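Long-range contacts in pyocin S5 (PDB 6THK), which is a bacteriocin of Pseudomonas aeruginosa that probably forms channels in the cytoplasmic membrane of target bacteria and so dissipates their cellular energy: residues Q202-Y207 / A278-E283; T209-L214 / G282-D287; R243-V248 / K298-T303; Q250-K255 / D287-L292. The protein carries 1 engineered substitution. One frame throughout, in Å; residues are numbered along the deposited sequence.

Contact 1 (Q202-Y207 / A278-E283); sequences QLERDY and AIYNGE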
loop_
_atom_site.group_PDB
_atom_site.type_symbol
_atom_site.label_atom_id
_atom_site.label_comp_id
_atom_site.label_asym_id
_atom_site.label_seq_id
_atom_site.Cartn_x
_atom_site.Cartn_y
_atom_site.Cartn_z
ATOM N N GLN A 202 -19.111 22.599 2.747
ATOM C CA GLN A 202 -19.299 21.219 2.299
ATOM C C GLN A 202 -17.992 20.657 1.749
ATOM O O GLN A 202 -17.713 19.478 1.953
ATOM C CB GLN A 202 -20.442 21.098 1.275
ATOM C CG GLN A 202 -20.915 19.655 1.011
ATOM C CD GLN A 202 -21.565 19.008 2.216
ATOM O OE1 GLN A 202 -22.650 19.403 2.658
ATOM N NE2 GLN A 202 -20.908 18.001 2.783
ATOM N N LEU A 203 -17.175 21.504 1.089
ATOM C CA LEU A 203 -15.870 21.107 0.568
ATOM C C LEU A 203 -14.925 20.736 1.744
ATOM O O LEU A 203 -14.154 19.784 1.620
ATOM C CB LEU A 203 -15.281 22.228 -0.299
ATOM C CG LEU A 203 -14.036 21.900 -1.109
ATOM C CD1 LEU A 203 -14.355 21.005 -2.292
ATOM C CD2 LEU A 203 -13.370 23.162 -1.601
ATOM N N GLU A 204 -15.012 21.467 2.870
ATOM C CA GLU A 204 -14.232 21.217 4.082
ATOM C C GLU A 204 -14.698 19.893 4.705
ATOM O O GLU A 204 -13.864 19.058 5.054
ATOM C CB GLU A 204 -14.355 22.382 5.084
ATOM C CG GLU A 204 -13.205 22.481 6.075
ATOM C CD GLU A 204 -13.424 23.430 7.234
ATOM O OE1 GLU A 204 -12.733 24.473 7.299
ATOM O OE2 GLU A 204 -14.286 23.126 8.088
ATOM N N ARG A 205 -16.037 19.693 4.781
ATOM C CA ARG A 205 -16.703 18.481 5.268
ATOM C C ARG A 205 -16.260 17.222 4.513
ATOM O O ARG A 205 -15.965 16.217 5.160
ATOM C CB ARG A 205 -18.223 18.633 5.182
ATOM C CG ARG A 205 -18.882 18.554 6.535
ATOM C CD ARG A 205 -20.138 19.374 6.584
ATOM N NE ARG A 205 -19.997 20.478 7.530
ATOM C CZ ARG A 205 -20.282 21.745 7.250
ATOM N NH1 ARG A 205 -20.738 22.080 6.049
ATOM N NH2 ARG A 205 -20.126 22.686 8.173
ATOM N N ASP A 206 -16.217 17.284 3.151
ATOM C CA ASP A 206 -15.797 16.184 2.267
ATOM C C ASP A 206 -14.322 15.849 2.474
ATOM O O ASP A 206 -13.952 14.679 2.489
ATOM C CB ASP A 206 -16.090 16.491 0.776
ATOM C CG ASP A 206 -17.568 16.519 0.390
ATOM O OD1 ASP A 206 -18.388 15.902 1.113
ATOM O OD2 ASP A 206 -17.899 17.118 -0.663
ATOM N N TYR A 207 -13.496 16.878 2.680
ATOM C CA TYR A 207 -12.065 16.754 2.905
ATOM C C TYR A 207 -11.739 16.077 4.240
ATOM O O TYR A 207 -10.919 15.162 4.251
ATOM C CB TYR A 207 -11.411 18.130 2.801
ATOM C CG TYR A 207 -9.986 18.203 3.292
ATOM C CD1 TYR A 207 -8.951 17.609 2.577
ATOM C CD2 TYR A 207 -9.660 18.931 4.430
ATOM C CE1 TYR A 207 -7.626 17.736 2.985
ATOM C CE2 TYR A 207 -8.337 19.078 4.840
ATOM C CZ TYR A 207 -7.323 18.478 4.115
ATOM O OH TYR A 207 -6.022 18.583 4.546
ATOM N N ALA A 278 -8.411 22.178 -5.106
ATOM C CA ALA A 278 -7.039 21.802 -5.443
ATOM C C ALA A 278 -6.103 21.789 -4.200
ATOM O O ALA A 278 -5.321 20.854 -4.055
ATOM C CB ALA A 278 -6.503 22.718 -6.533
ATOM N N ILE A 279 -6.213 22.794 -3.286
ATOM C CA ILE A 279 -5.405 22.868 -2.050
ATOM C C ILE A 279 -5.625 21.597 -1.216
ATOM O O ILE A 279 -4.651 20.998 -0.755
ATOM C CB ILE A 279 -5.693 24.161 -1.226
ATOM C CG1 ILE A 279 -5.147 25.417 -1.942
ATOM C CG2 ILE A 279 -5.134 24.067 0.214
ATOM C CD1 ILE A 279 -5.981 26.673 -1.741
ATOM N N TYR A 280 -6.917 21.211 -1.031
ATOM C CA TYR A 280 -7.375 20.029 -0.303
ATOM C C TYR A 280 -6.868 18.749 -0.939
ATOM O O TYR A 280 -6.285 17.932 -0.231
ATOM C CB TYR A 280 -8.911 19.985 -0.236
ATOM C CG TYR A 280 -9.537 20.872 0.815
ATOM C CD1 TYR A 280 -8.800 21.323 1.907
ATOM C CD2 TYR A 280 -10.876 21.241 0.734
ATOM C CE1 TYR A 280 -9.376 22.141 2.879
ATOM C CE2 TYR A 280 -11.468 22.037 1.712
ATOM C CZ TYR A 280 -10.714 22.482 2.785
ATOM O OH TYR A 280 -11.287 23.272 3.747
ATOM N N ASN A 281 -7.084 18.565 -2.268
ATOM C CA ASN A 281 -6.617 17.379 -2.992
ATOM C C ASN A 281 -5.099 17.242 -2.883
ATOM O O ASN A 281 -4.609 16.137 -2.666
ATOM C CB ASN A 281 -7.058 17.385 -4.458
ATOM C CG ASN A 281 -8.517 17.096 -4.712
ATOM O OD1 ASN A 281 -9.235 16.479 -3.897
ATOM N ND2 ASN A 281 -8.992 17.549 -5.871
ATOM N N GLY A 282 -4.396 18.365 -2.947
ATOM C CA GLY A 282 -2.957 18.375 -2.812
ATOM C C GLY A 282 -2.551 17.891 -1.437
ATOM O O GLY A 282 -1.574 17.175 -1.293
ATOM N N GLU A 283 -3.282 18.311 -0.414
ATOM C CA GLU A 283 -2.991 17.869 0.940
ATOM C C GLU A 283 -3.214 16.373 1.052
ATOM O O GLU A 283 -2.418 15.668 1.647
ATOM C CB GLU A 283 -3.880 18.583 1.956
ATOM C CG GLU A 283 -3.549 20.048 2.162
ATOM C CD GLU A 283 -2.453 20.264 3.182
ATOM O OE1 GLU A 283 -2.556 19.710 4.294
ATOM O OE2 GLU A 283 -1.488 20.991 2.871
#

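Contact 2 (T209-L214 / G282-D287); sequences TRKANL and GELLVD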
loop_
_atom_site.group_PDB
_atom_site.type_symbol
_atom_site.label_atom_id
_atom_site.label_comp_id
_atom_site.label_asym_id
_atom_site.label_seq_id
_atom_site.Cartn_x
_atom_site.Cartn_y
_atom_site.Cartn_z
ATOM N N THR A 209 -13.614 14.165 6.014
ATOM C CA THR A 209 -14.061 12.779 5.961
ATOM C C THR A 209 -13.070 11.912 5.190
ATOM O O THR A 209 -12.765 10.794 5.591
ATOM C CB THR A 209 -15.485 12.663 5.367
ATOM O OG1 THR A 209 -15.444 12.064 4.066
ATOM C CG2 THR A 209 -16.136 14.031 5.259
ATOM N N ARG A 210 -12.606 12.426 4.060
ATOM C CA ARG A 210 -11.626 11.741 3.236
ATOM C C ARG A 210 -10.292 11.602 3.956
ATOM O O ARG A 210 -9.613 10.596 3.831
ATOM C CB ARG A 210 -11.459 12.456 1.904
ATOM C CG ARG A 210 -12.485 12.033 0.872
ATOM C CD ARG A 210 -12.941 13.203 0.024
ATOM N NE ARG A 210 -14.280 12.992 -0.512
ATOM C CZ ARG A 210 -14.641 13.310 -1.748
ATOM N NH1 ARG A 210 -13.757 13.852 -2.573
ATOM N NH2 ARG A 210 -15.880 13.090 -2.163
ATOM N N LYS A 211 -9.919 12.630 4.702
ATOM C CA LYS A 211 -8.673 12.645 5.449
ATOM C C LYS A 211 -8.641 11.537 6.491
ATOM O O LYS A 211 -7.614 10.920 6.724
ATOM C CB LYS A 211 -8.529 13.990 6.151
ATOM C CG LYS A 211 -7.105 14.465 6.336
ATOM C CD LYS A 211 -7.048 15.979 6.392
ATOM C CE LYS A 211 -6.733 16.458 7.797
ATOM N NZ LYS A 211 -7.334 17.786 8.082
ATOM N N ALA A 212 -9.771 11.336 7.152
ATOM C CA ALA A 212 -9.955 10.310 8.175
ATOM C C ALA A 212 -9.860 8.879 7.654
ATOM O O ALA A 212 -9.361 7.988 8.328
ATOM C CB ALA A 212 -11.283 10.516 8.881
ATOM N N ASN A 213 -10.357 8.681 6.446
ATOM C CA ASN A 213 -10.446 7.380 5.802
ATOM C C ASN A 213 -9.221 7.027 4.958
ATOM O O ASN A 213 -9.246 6.090 4.166
ATOM C CB ASN A 213 -11.708 7.363 4.937
ATOM C CG ASN A 213 -11.944 6.033 4.267
ATOM O OD1 ASN A 213 -11.481 5.000 4.739
ATOM N ND2 ASN A 213 -12.667 6.052 3.158
ATOM N N LEU A 214 -8.123 7.680 5.266
ATOM C CA LEU A 214 -6.875 7.492 4.553
ATOM C C LEU A 214 -6.316 6.100 4.419
ATOM O O LEU A 214 -6.150 5.636 3.317
ATOM C CB LEU A 214 -5.803 8.361 5.166
ATOM C CG LEU A 214 -4.422 8.186 4.586
ATOM C CD1 LEU A 214 -4.168 9.402 3.731
ATOM C CD2 LEU A 214 -3.439 8.127 5.730
ATOM N N GLY A 282 -4.396 18.365 -2.947
ATOM C CA GLY A 282 -2.957 18.375 -2.812
ATOM C C GLY A 282 -2.551 17.891 -1.437
ATOM O O GLY A 282 -1.574 17.175 -1.293
ATOM N N GLU A 283 -3.282 18.311 -0.414
ATOM C CA GLU A 283 -2.991 17.869 0.940
ATOM C C GLU A 283 -3.214 16.373 1.052
ATOM O O GLU A 283 -2.418 15.668 1.647
ATOM C CB GLU A 283 -3.880 18.583 1.956
ATOM C CG GLU A 283 -3.549 20.048 2.162
ATOM C CD GLU A 283 -2.453 20.264 3.182
ATOM O OE1 GLU A 283 -2.556 19.710 4.294
ATOM O OE2 GLU A 283 -1.488 20.991 2.871
ATOM N N LEU A 284 -4.303 15.910 0.451
ATOM C CA LEU A 284 -4.693 14.507 0.464
ATOM C C LEU A 284 -3.675 13.629 -0.230
ATOM O O LEU A 284 -3.424 12.511 0.189
ATOM C CB LEU A 284 -6.062 14.326 -0.189
ATOM C CG LEU A 284 -7.281 14.675 0.661
ATOM C CD1 LEU A 284 -8.538 14.069 0.066
ATOM C CD2 LEU A 284 -7.092 14.211 2.092
ATOM N N LEU A 285 -3.124 14.141 -1.321
ATOM C CA LEU A 285 -2.117 13.432 -2.110
ATOM C C LEU A 285 -0.831 13.185 -1.308
ATOM O O LEU A 285 -0.290 12.079 -1.365
ATOM C CB LEU A 285 -1.801 14.176 -3.424
ATOM C CG LEU A 285 -2.758 14.005 -4.609
ATOM C CD1 LEU A 285 -2.251 14.750 -5.816
ATOM C CD2 LEU A 285 -2.925 12.551 -4.995
ATOM N N VAL A 286 -0.350 14.194 -0.552
ATOM C CA VAL A 286 0.871 14.061 0.263
ATOM C C VAL A 286 0.665 12.990 1.333
ATOM O O VAL A 286 1.539 12.148 1.524
ATOM C CB VAL A 286 1.414 15.415 0.821
ATOM C CG1 VAL A 286 0.302 16.328 1.299
ATOM C CG2 VAL A 286 2.461 15.217 1.915
ATOM N N ASP A 287 -0.522 12.982 1.956
ATOM C CA ASP A 287 -0.935 12.024 2.972
ATOM C C ASP A 287 -0.908 10.592 2.420
ATOM O O ASP A 287 -0.375 9.696 3.068
ATOM C CB ASP A 287 -2.325 12.406 3.501
ATOM C CG ASP A 287 -2.378 13.687 4.329
ATOM O OD1 ASP A 287 -1.356 14.412 4.382
ATOM O OD2 ASP A 287 -3.456 13.983 4.900
#

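Contact 3 (R243-V248 / K298-T303); sequences RATRLV and KLNAET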
loop_
_atom_site.group_PDB
_atom_site.type_symbol
_atom_site.label_atom_id
_atom_site.label_comp_id
_atom_site.label_asym_id
_atom_site.label_seq_id
_atom_site.Cartn_x
_atom_site.Cartn_y
_atom_site.Cartn_z
ATOM N N ARG A 243 5.340 -8.261 -6.632
ATOM C CA ARG A 243 4.118 -7.721 -7.214
ATOM C C ARG A 243 3.573 -6.573 -6.353
ATOM O O ARG A 243 3.204 -5.541 -6.904
ATOM C CB ARG A 243 3.069 -8.835 -7.409
ATOM C CG ARG A 243 1.736 -8.359 -7.985
ATOM C CD ARG A 243 0.777 -9.507 -8.256
ATOM N NE ARG A 243 0.962 -10.085 -9.588
ATOM C CZ ARG A 243 0.063 -10.849 -10.202
ATOM N NH1 ARG A 243 -1.086 -11.144 -9.604
ATOM N NH2 ARG A 243 0.304 -11.325 -11.415
ATOM N N ALA A 244 3.562 -6.734 -5.013
ATOM C CA ALA A 244 3.064 -5.696 -4.103
ATOM C C ALA A 244 3.980 -4.484 -4.126
ATOM O O ALA A 244 3.489 -3.363 -4.064
ATOM C CB ALA A 244 2.934 -6.235 -2.697
ATOM N N THR A 245 5.303 -4.706 -4.249
ATOM C CA THR A 245 6.303 -3.646 -4.339
ATOM C C THR A 245 6.097 -2.850 -5.634
ATOM O O THR A 245 6.220 -1.622 -5.618
ATOM C CB THR A 245 7.707 -4.227 -4.154
ATOM O OG1 THR A 245 7.781 -4.835 -2.862
ATOM C CG2 THR A 245 8.797 -3.178 -4.266
ATOM N N ARG A 246 5.718 -3.542 -6.733
ATOM C CA ARG A 246 5.468 -2.902 -8.017
ATOM C C ARG A 246 4.248 -1.994 -7.981
ATOM O O ARG A 246 4.306 -0.886 -8.520
ATOM C CB ARG A 246 5.381 -3.934 -9.145
ATOM C CG ARG A 246 6.730 -4.192 -9.788
ATOM C CD ARG A 246 6.698 -5.260 -10.869
ATOM N NE ARG A 246 7.683 -6.315 -10.613
ATOM C CZ ARG A 246 8.970 -6.262 -10.955
ATOM N NH1 ARG A 246 9.452 -5.193 -11.584
ATOM N NH2 ARG A 246 9.784 -7.267 -10.670
ATOM N N LEU A 247 3.169 -2.425 -7.307
ATOM C CA LEU A 247 1.953 -1.637 -7.168
ATOM C C LEU A 247 2.197 -0.357 -6.382
ATOM O O LEU A 247 1.807 0.714 -6.835
ATOM C CB LEU A 247 0.830 -2.458 -6.505
ATOM C CG LEU A 247 0.141 -3.526 -7.360
ATOM C CD1 LEU A 247 -0.915 -4.232 -6.564
ATOM C CD2 LEU A 247 -0.501 -2.921 -8.597
ATOM N N VAL A 248 2.842 -0.471 -5.214
ATOM C CA VAL A 248 3.168 0.647 -4.331
ATOM C C VAL A 248 4.097 1.649 -5.045
ATOM O O VAL A 248 3.799 2.839 -5.044
ATOM C CB VAL A 248 3.742 0.135 -2.985
ATOM C CG1 VAL A 248 4.142 1.285 -2.070
ATOM C CG2 VAL A 248 2.729 -0.764 -2.285
ATOM N N LYS A 298 8.192 -1.252 4.776
ATOM C CA LYS A 298 7.841 -2.552 5.355
ATOM C C LYS A 298 8.050 -3.656 4.313
ATOM O O LYS A 298 8.569 -4.709 4.659
ATOM C CB LYS A 298 6.380 -2.589 5.871
ATOM C CG LYS A 298 5.904 -1.388 6.692
ATOM C CD LYS A 298 6.262 -1.427 8.187
ATOM C CE LYS A 298 7.168 -0.273 8.612
ATOM N NZ LYS A 298 6.588 1.076 8.308
ATOM N N LEU A 299 7.667 -3.402 3.037
ATOM C CA LEU A 299 7.819 -4.356 1.935
ATOM C C LEU A 299 9.290 -4.664 1.635
ATOM O O LEU A 299 9.613 -5.808 1.337
ATOM C CB LEU A 299 7.125 -3.861 0.653
ATOM C CG LEU A 299 5.593 -3.872 0.565
ATOM C CD1 LEU A 299 5.142 -3.539 -0.847
ATOM C CD2 LEU A 299 4.995 -5.206 0.970
ATOM N N ASN A 300 10.164 -3.643 1.695
ATOM C CA ASN A 300 11.601 -3.752 1.454
ATOM C C ASN A 300 12.272 -4.583 2.527
ATOM O O ASN A 300 13.154 -5.381 2.221
ATOM C CB ASN A 300 12.238 -2.373 1.414
ATOM C CG ASN A 300 11.898 -1.553 0.202
ATOM O OD1 ASN A 300 11.403 -2.055 -0.820
ATOM N ND2 ASN A 300 12.184 -0.266 0.301
ATOM N N ALA A 301 11.836 -4.397 3.781
ATOM C CA ALA A 301 12.336 -5.097 4.947
ATOM C C ALA A 301 11.944 -6.577 4.874
ATOM O O ALA A 301 12.812 -7.446 5.029
ATOM C CB ALA A 301 11.790 -4.449 6.210
ATOM N N GLU A 302 10.668 -6.826 4.616
ATOM C CA GLU A 302 10.121 -8.164 4.504
ATOM C C GLU A 302 10.766 -8.911 3.347
ATOM O O GLU A 302 11.042 -10.096 3.447
ATOM C CB GLU A 302 8.606 -8.085 4.329
ATOM C CG GLU A 302 7.896 -9.419 4.240
ATOM C CD GLU A 302 8.112 -10.283 5.462
ATOM O OE1 GLU A 302 8.869 -11.264 5.362
ATOM O OE2 GLU A 302 7.521 -9.990 6.517
ATOM N N THR A 303 11.013 -8.215 2.246
ATOM C CA THR A 303 11.654 -8.840 1.100
ATOM C C THR A 303 13.059 -9.290 1.477
ATOM O O THR A 303 13.483 -10.377 1.121
ATOM C CB THR A 303 11.726 -7.894 -0.108
ATOM O OG1 THR A 303 10.410 -7.637 -0.592
ATOM C CG2 THR A 303 12.527 -8.519 -1.212
HETATM O O HOH W 1 10.321 -4.776 -1.404
#

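Contact 4 (Q250-K255 / D287-L292); sequences QAIADK and DEIASL. With ZN (zinc ion), chain G.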
loop_
_atom_site.group_PDB
_atom_site.type_symbol
_atom_site.label_atom_id
_atom_site.label_comp_id
_atom_site.label_asym_id
_atom_site.label_seq_id
_atom_site.Cartn_x
_atom_site.Cartn_y
_atom_site.Cartn_z
ATOM N N GLN A 250 4.567 2.136 -8.360
ATOM C CA GLN A 250 3.820 2.789 -9.431
ATOM C C GLN A 250 2.791 3.792 -8.877
ATOM O O GLN A 250 2.659 4.889 -9.424
ATOM C CB GLN A 250 3.186 1.755 -10.375
ATOM C CG GLN A 250 2.630 2.364 -11.676
ATOM C CD GLN A 250 3.701 2.925 -12.594
ATOM O OE1 GLN A 250 3.901 4.140 -12.700
ATOM N NE2 GLN A 250 4.413 2.050 -13.287
ATOM N N ALA A 251 2.092 3.433 -7.777
ATOM C CA ALA A 251 1.133 4.316 -7.108
ATOM C C ALA A 251 1.830 5.583 -6.609
ATOM O O ALA A 251 1.239 6.655 -6.696
ATOM C CB ALA A 251 0.468 3.595 -5.947
ATOM N N ILE A 252 3.079 5.465 -6.085
ATOM C CA ILE A 252 3.875 6.624 -5.653
ATOM C C ILE A 252 4.197 7.487 -6.897
ATOM O O ILE A 252 3.942 8.683 -6.860
ATOM C CB ILE A 252 5.146 6.254 -4.819
ATOM C CG1 ILE A 252 4.761 5.470 -3.544
ATOM C CG2 ILE A 252 5.935 7.526 -4.432
ATOM C CD1 ILE A 252 5.891 4.765 -2.812
ATOM N N ALA A 253 4.693 6.856 -7.998
ATOM C CA ALA A 253 5.052 7.477 -9.284
ATOM C C ALA A 253 3.890 8.247 -9.940
ATOM O O ALA A 253 4.099 9.332 -10.487
ATOM C CB ALA A 253 5.578 6.423 -10.245
ATOM N N ASP A 254 2.682 7.673 -9.892
ATOM C CA ASP A 254 1.482 8.276 -10.436
ATOM C C ASP A 254 0.991 9.423 -9.555
ATOM O O ASP A 254 0.652 10.480 -10.077
ATOM C CB ASP A 254 0.394 7.207 -10.645
ATOM C CG ASP A 254 0.729 6.175 -11.713
ATOM O OD1 ASP A 254 1.913 6.112 -12.136
ATOM O OD2 ASP A 254 -0.191 5.435 -12.134
ATOM N N LYS A 255 0.997 9.245 -8.230
ATOM C CA LYS A 255 0.565 10.286 -7.290
ATOM C C LYS A 255 1.452 11.538 -7.289
ATOM O O LYS A 255 0.956 12.625 -7.008
ATOM C CB LYS A 255 0.408 9.726 -5.882
ATOM C CG LYS A 255 -0.903 9.005 -5.723
ATOM C CD LYS A 255 -1.080 8.398 -4.359
ATOM C CE LYS A 255 -2.097 7.288 -4.414
ATOM N NZ LYS A 255 -3.354 7.727 -5.071
ATOM N N ASP A 287 -0.522 12.982 1.956
ATOM C CA ASP A 287 -0.935 12.024 2.972
ATOM C C ASP A 287 -0.908 10.592 2.420
ATOM O O ASP A 287 -0.375 9.696 3.068
ATOM C CB ASP A 287 -2.325 12.406 3.501
ATOM C CG ASP A 287 -2.378 13.687 4.329
ATOM O OD1 ASP A 287 -1.356 14.412 4.382
ATOM O OD2 ASP A 287 -3.456 13.983 4.900
ATOM N N GLU A 288 -1.424 10.401 1.197
ATOM C CA GLU A 288 -1.430 9.122 0.488
ATOM C C GLU A 288 -0.047 8.664 0.143
ATOM O O GLU A 288 0.259 7.498 0.362
ATOM C CB GLU A 288 -2.248 9.220 -0.799
ATOM C CG GLU A 288 -3.740 9.186 -0.521
ATOM C CD GLU A 288 -4.650 9.164 -1.724
ATOM O OE1 GLU A 288 -4.136 9.203 -2.860
ATOM O OE2 GLU A 288 -5.884 9.117 -1.534
ATOM N N ILE A 289 0.796 9.569 -0.400
ATOM C CA ILE A 289 2.185 9.255 -0.770
ATOM C C ILE A 289 2.976 8.792 0.448
ATOM O O ILE A 289 3.713 7.812 0.352
ATOM C CB ILE A 289 2.876 10.433 -1.516
ATOM C CG1 ILE A 289 2.308 10.580 -2.940
ATOM C CG2 ILE A 289 4.403 10.239 -1.574
ATOM C CD1 ILE A 289 2.245 11.996 -3.483
ATOM N N ALA A 290 2.805 9.479 1.587
ATOM C CA ALA A 290 3.475 9.138 2.829
ATOM C C ALA A 290 3.004 7.769 3.349
ATOM O O ALA A 290 3.822 7.006 3.861
ATOM C CB ALA A 290 3.244 10.227 3.865
ATOM N N SER A 291 1.698 7.457 3.201
ATOM C CA SER A 291 1.133 6.169 3.593
ATOM C C SER A 291 1.734 5.068 2.722
ATOM O O SER A 291 2.083 4.005 3.234
ATOM C CB SER A 291 -0.379 6.170 3.447
ATOM O OG SER A 291 -0.877 4.844 3.502
ATOM N N LEU A 292 1.847 5.333 1.406
ATOM C CA LEU A 292 2.435 4.410 0.444
ATOM C C LEU A 292 3.914 4.194 0.717
ATOM O O LEU A 292 4.398 3.075 0.602
ATOM C CB LEU A 292 2.244 4.933 -0.980
ATOM C CG LEU A 292 0.881 4.714 -1.623
ATOM C CD1 LEU A 292 0.761 5.527 -2.869
ATOM C CD2 LEU A 292 0.657 3.247 -1.976
HETATM ZN ZN ZN G . -7.133 8.417 -3.135
#

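Contact 1 (Q202-Y207 / A278-E283)
The rings of Y207 and Y280 lie one on the other in an offset stack, centroids 4.1 Å apart and planes only 10° from parallel. Y280 CD1 stands over the centre of the Y207 ring. In return, Y207 CG rests above the Y280 face but displaced toward its rim. The two side chains reach this overlap by crossing at about a right angle, Y207 with CG anti to its backbone N (chi1 168°) and Y280 with CG beside its own. Y207 CB adds a CH-pi contact, 3.9 Å from the centroid of the Y280 ring and over its face.

Around the stack, L203 CG meets the edge of the Y280 ring in plane, 3.7 Å from Y280 CD2. At the far end of that ring Y280 OH packs on the aliphatic part of E204, 3.1 Å from E204 CG, while the E204 carboxylate turns to a salt bridge with R208. The hydroxyl of Y207 reaches the other helix beside E283, with Y207 OH 3.4 Å from E283 CB. No hydrogen bond crosses.

The rings lie between helices 157-212 and 272-338, whose segments here run within 8° of parallel with axes 10.7 Å apart, wide enough to hold the tyrosine pair. Both segments fall in predicted coiled coils. L203 continues onto L273, Q276 and K277, and Y207 onto L284, all on helix 272-338.

Contact 2 (T209-L214 / G282-D287)
L284 wedges its two methyls against the backbone side of R210 and K211. From CB, which starts across the line to the other segment, the chain turns inward: CG is anti to the carbonyl carbon (chi1 -79°), and beyond it the branches part. CD1 touches R210 at the root of its side chain, 3.8 Å from R210 CB, before the guanidinium end leads away. CD2 settles on the helix itself, 4.0 Å from K211 CA.

Past the end of helix 157-212, L214 heads toward the other helix and crosses D287 at about a right angle, with L214 CD1 3.5 Å from D287 CB. L214 comes just after N213, where helix 157-212 leaves helical geometry and helix 214-227 starts, so the contact spans the break between the two helices. L214 thereby lies next to E288, a zinc ligand of helix 272-338.

K211 passes D287 obliquely, its CG 4.0 Å from D287 OD2, yet K211 NZ stays 6.3 Å from that oxygen. With no hydrogen bond or salt bridge across, adhesion here rests on leucine methyls against aliphatic carbon, and the lysine and carboxylate could add at most a long-range attraction.

Contact 3 (R243-V248 / K298-T303)
L299 drives its CD1 methyl into the surface of the opposite helix, over the backbone between A244 and T245 and beside T245 OG1, which is 3.6 Å from L299 CD1. Helices 237-267 and 272-338 form an antiparallel helical hairpin within a predicted coiled coil, and L299 behaves as a knob in a knobs-into-holes fit: A244, T245 and V248, together with L241 one turn earlier, make the hole. The local axes cross at -158° and come within 10.3 Å.

Two walls of that hole are plain hydrocarbon. A244 CB and V248 CG2 each lie 3.9 Å from L299 CD1, V248 crossing the leucine obliquely. The third is T245, which slides past L299 in the opposite direction; its CG2 is anti to the backbone N, and its OG1, beside that N (chi1 -60°), bonds back to L241 O.

Where the hydrophobic fit gives way to polar groups, a water links the helices. It donates to T245 OG1 at 2.9 Å and to N300 OD1 at 3.0 Å, a water-mediated link between the segments. V248 also packs on L222 of helix 214-227, and L247 on L222 and A225, so a third helix lies against helix 237-267.

Within helix 272-338, T303 OG1 donates to L299 O over 2.8 Å, tilted 29° from the carbonyl plane, while T303 N reaches the same oxygen from the opposite face.

Contact 4 (Q250-K255 / D287-L292)
L292 and I252 slide past each other in opposite directions, with I252 CG1 3.6 Å from L292 CB, and begin the apolar group that fills this antiparallel pairing of helices 237-267 and 272-338. L292 CD1 reaches on to A251 CB at 3.6 Å. I289 supplies the next layer, its CG1 3.6 Å from K255 CB. The aliphatic chain of K255 joins this group too, crossing L292 at about a right angle with CE 3.7 Å from L292 CD1.

The polar group starts where K255 bends at its last torsion (chi4 -51°), which carries NZ to E288. K255 NZ and E288 OE1 form a salt bridge of 2.8 Å, the ammonium on the syn side but 34° out of the carboxylate plane. NZ makes a second salt bridge to E221 OE1 on helix 214-227.

The metal group uses the remaining oxygens: E288 OE2 binds zinc at 2.1 Å, and E221 OE2 binds it too.

Each glutamate thus gives one oxygen to the zinc and the other to the lysine. The two cationic centres would offset the repulsion between the carboxylates and favour their charged form, joining three helices at one largely buried point.

Contacts 1, 2 and 3 are surface contacts; contact 4 is buried. Contacts 1 and 2 adjoin, share G282 and E283, and join helices 157-212 and 272-338, contact 2 running over the break into helix 214-227. Contacts 3 and 4 hold helix 237-267 antiparallel to that same long helix 272-338, contact 4 nested inside the loop that contact 3 closes. Contact 4 alone combines apolar packing with a salt bridge and a metal. Contact 1 relies on aromatic stacking, contact 2 on aliphatic touches with opposite charges nearby but not in contact, and contact 3 on a leucine knob with a bridging water. L214 and D287 carry contact 2 to the edge of the zinc site of contact 4.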